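Local coordinates for hypothetical protein (Bacteroides fragilis, PDB 4JX0), which is of unknown function but binds magnesium and joins a DUF1735-type N-terminal domain to a C-terminal domain of the F5/F8 type C (discoidin-like) family, at residues 180-184 with 277-283. Sequence-based numbering, arbitrary orientation.
Sequences DSSNK and RKSMDGI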
ATOM      1  N   ASP A 180      15.637   2.890  10.788  1.00 29.67           N
ATOM      2  CA  ASP A 180      16.852   2.626  10.025  1.00 29.86           C
ATOM      3  C   ASP A 180      16.995   1.108   9.833  1.00 34.19           C
ATOM      4  O   ASP A 180      16.998   0.356  10.814  1.00 33.90           O
ATOM      5  CB  ASP A 180      18.075   3.221  10.725  1.00 32.50           C
ATOM      6  CG  ASP A 180      19.365   3.013   9.962  1.00 50.53           C
ATOM      7  OD1 ASP A 180      19.522   3.619   8.878  1.00 54.02           O
ATOM      8  OD2 ASP A 180      20.206   2.228  10.430  1.00 56.29           O
ATOM      9  N   SER A 181      17.110   0.670   8.566  1.00 30.23           N
ATOM     10  CA  SER A 181      17.195  -0.734   8.183  1.00 29.38           C
ATOM     11  C   SER A 181      18.633  -1.169   7.789  1.00 33.73           C
ATOM     12  O   SER A 181      18.801  -2.192   7.117  1.00 33.71           O
ATOM     13  CB  SER A 181      16.251  -0.983   7.015  1.00 32.55           C
ATOM     14  OG  SER A 181      14.976  -0.403   7.242  1.00 41.26           O
ATOM     15  N   SER A 182      19.667  -0.435   8.243  1.00 29.54           N
ATOM     16  CA  SER A 182      21.055  -0.770   7.938  1.00 29.20           C
ATOM     17  C   SER A 182      21.507  -2.055   8.634  1.00 35.08           C
ATOM     18  O   SER A 182      22.509  -2.635   8.221  1.00 36.87           O
ATOM     19  CB  SER A 182      21.978   0.363   8.358  1.00 31.32           C
ATOM     20  OG  SER A 182      22.100   0.412   9.768  1.00 38.41           O
ATOM     21  N   ASN A 183      20.836  -2.450   9.742  1.00 30.20           N
ATOM     22  CA  ASN A 183      21.171  -3.635  10.528  1.00 29.32           C
ATOM     23  C   ASN A 183      22.527  -3.490  11.250  1.00 34.81           C
ATOM     24  O   ASN A 183      23.067  -4.482  11.737  1.00 35.19           O
ATOM     25  CB  ASN A 183      21.154  -4.899   9.669  1.00 26.50           C
ATOM     26  CG  ASN A 183      20.794  -6.127  10.450  1.00 43.19           C
ATOM     27  OD1 ASN A 183      19.756  -6.167  11.099  1.00 32.22           O
ATOM     28  ND2 ASN A 183      21.652  -7.144  10.436  1.00 42.81           N
ATOM     29  N   LYS A 184      23.031  -2.256  11.401  1.00 31.88           N
ATOM     30  CA  LYS A 184      24.277  -2.007  12.113  1.00 32.04           C
ATOM     31  C   LYS A 184      24.004  -2.232  13.596  1.00 34.90           C
ATOM     32  O   LYS A 184      22.902  -1.937  14.063  1.00 33.60           O
ATOM     33  CB  LYS A 184      24.758  -0.566  11.825  1.00 36.00           C
ATOM     34  CG  LYS A 184      26.092  -0.182  12.456  1.00 59.86           C
ATOM     35  CD  LYS A 184      26.518   1.227  12.036  1.00 74.09           C
ATOM     36  CE  LYS A 184      27.764   1.706  12.746  1.00 83.72           C
ATOM     37  NZ  LYS A 184      28.111   3.104  12.375  1.00 90.26           N
ATOM     38  N   ARG A 277      15.429  -4.968   6.177  1.00 27.68           N
ATOM     39  CA  ARG A 277      16.874  -5.142   6.039  1.00 27.84           C
ATOM     40  C   ARG A 277      17.240  -5.933   4.792  1.00 35.90           C
ATOM     41  O   ARG A 277      16.408  -6.630   4.206  1.00 35.98           O
ATOM     42  CB  ARG A 277      17.516  -5.782   7.276  1.00 24.07           C
ATOM     43  CG  ARG A 277      16.984  -7.148   7.679  1.00 24.43           C
ATOM     44  CD  ARG A 277      17.914  -7.833   8.657  1.00 23.03           C
ATOM     45  NE  ARG A 277      17.382  -9.131   9.068  1.00 23.16           N
ATOM     46  CZ  ARG A 277      18.065 -10.079   9.698  1.00 41.02           C
ATOM     47  NH1 ARG A 277      19.348  -9.902   9.996  1.00 37.93           N
ATOM     48  NH2 ARG A 277      17.475 -11.217  10.031  1.00 27.54           N
ATOM     49  N   LYS A 278      18.500  -5.769   4.379  1.00 33.49           N
ATOM     50  CA  LYS A 278      19.092  -6.413   3.216  1.00 33.77           C
ATOM     51  C   LYS A 278      20.217  -7.387   3.625  1.00 37.36           C
ATOM     52  O   LYS A 278      20.739  -8.077   2.768  1.00 37.89           O
ATOM     53  CB  LYS A 278      19.637  -5.320   2.274  1.00 37.25           C
ATOM     54  CG  LYS A 278      18.548  -4.631   1.432  1.00 52.64           C
ATOM     55  CD  LYS A 278      18.632  -3.102   1.473  1.00 66.04           C
ATOM     56  CE  LYS A 278      18.067  -2.513   2.754  1.00 77.33           C
ATOM     57  NZ  LYS A 278      18.540  -1.119   2.989  1.00 82.26           N
ATOM     58  N   SER A 279      20.582  -7.465   4.917  1.00 32.65           N
ATOM     59  CA  SER A 279      21.630  -8.362   5.407  1.00 32.08           C
ATOM     60  C   SER A 279      21.001  -9.625   6.017  1.00 34.69           C
ATOM     61  O   SER A 279      20.161  -9.510   6.906  1.00 34.28           O
ATOM     62  CB  SER A 279      22.480  -7.634   6.443  1.00 35.89           C
ATOM     63  OG  SER A 279      23.435  -8.496   7.035  1.00 52.14           O
HETATM   64  N   MSE A 280      21.404 -10.822   5.557  1.00 30.42           N
HETATM   65  CA  MSE A 280      20.876 -12.090   6.072  1.00 29.19           C
HETATM   66  C   MSE A 280      21.725 -12.639   7.211  1.00 34.00           C
HETATM   67  O   MSE A 280      22.886 -12.970   6.994  1.00 34.66           O
HETATM   68  CB  MSE A 280      20.841 -13.142   4.966  1.00 31.57           C
HETATM   69  CG  MSE A 280      20.055 -12.726   3.753  1.00 38.27           C
HETATM   70 SE   MSE A 280      19.527 -14.221   2.633  0.75 47.31          SE
HETATM   71  CE  MSE A 280      20.915 -15.556   3.075  1.00 45.17           C
ATOM     72  N   ASP A 281      21.155 -12.743   8.418  1.00 30.26           N
ATOM     73  CA  ASP A 281      21.821 -13.350   9.583  1.00 29.88           C
ATOM     74  C   ASP A 281      20.788 -13.512  10.706  1.00 31.18           C
ATOM     75  O   ASP A 281      19.639 -13.092  10.540  1.00 29.97           O
ATOM     76  CB  ASP A 281      23.082 -12.564  10.051  1.00 32.11           C
ATOM     77  CG  ASP A 281      22.878 -11.121  10.460  1.00 46.38           C
ATOM     78  OD1 ASP A 281      21.808 -10.809  11.027  1.00 46.30           O
ATOM     79  OD2 ASP A 281      23.823 -10.316  10.284  1.00 55.27           O
ATOM     80  N   GLY A 282      21.191 -14.131  11.809  1.00 26.47           N
ATOM     81  CA  GLY A 282      20.310 -14.368  12.942  1.00 25.75           C
ATOM     82  C   GLY A 282      20.076 -13.204  13.883  1.00 30.11           C
ATOM     83  O   GLY A 282      19.301 -13.370  14.823  1.00 30.15           O
ATOM     84  N   ILE A 283      20.759 -12.050  13.712  1.00 26.62           N
ATOM     85  CA  ILE A 283      20.572 -10.893  14.603  1.00 26.04           C
ATOM     86  C   ILE A 283      20.038  -9.698  13.808  1.00 31.15           C
ATOM     87  O   ILE A 283      20.780  -9.095  13.024  1.00 31.87           O
ATOM     88  CB  ILE A 283      21.870 -10.513  15.356  1.00 28.99           C
ATOM     89  CG1 ILE A 283      22.440 -11.713  16.168  1.00 28.69           C
ATOM     90  CG2 ILE A 283      21.595  -9.335  16.302  1.00 30.07           C
ATOM     91  CD1 ILE A 283      23.784 -12.081  15.811  1.00 27.31           C
TER
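Asn183 reaches across to the loop 277-283 and lays its amide against the side chain of Arg277. Its CG stands anti to the backbone N (chi1 -151°), which carries the amide over to that loop. Asn183 OD1 lies 3.5 Å from Arg277 CD. Asn183 ND2 gives a weak hydrogen bond of 3.4 Å to the backbone O of Ile283. An amide suits this spot because it can donate and accept at once; its stronger bond is made by OD1, to the backbone N of Tyr285, so Asn183 holds the start of strand 283-294 at two points. The amide and guanidinium planes are turned 43° apart, with ND2 near the guanidinium edge.

Arginine fits the tight, buried side since its extended chain sets CD against the amide of Asn183 and offers a planar donor group to its own loop. Arg277 grips Asp281 end-on. Arg277 NH1 makes a salt bridge of 2.8 Å to Asp281 OD1. Arg277 NH2 bonds to the backbone O of Asp281 at 2.9 Å. A short carboxylate serves here because OD1 also accepts from the N of Ile283 in an Asx turn, the two donors arriving from opposite faces of the carboxylate. Ser181 O packs 3.7 Å from Arg277 CA, and this small side chain lets its hydroxyl bond to the backbone N of Asp276.

Toward solvent the contact thins out. Ser279 OG stays 4.1 Å from Asn183 ND2. Lys278, a charged chain at the exposed margin, makes no bond to Ser181.

Both loops belong to the C-terminal β-domain. Phe275 of strand 269-276 packs against Ser181 and Asn183, and Arg277 NH2 also bonds to Leu255 O; the contact thus packs the loop that follows strand 179-180 against the connection between an edge strand of the five-stranded sheet and strand 283-294 of the six-stranded one.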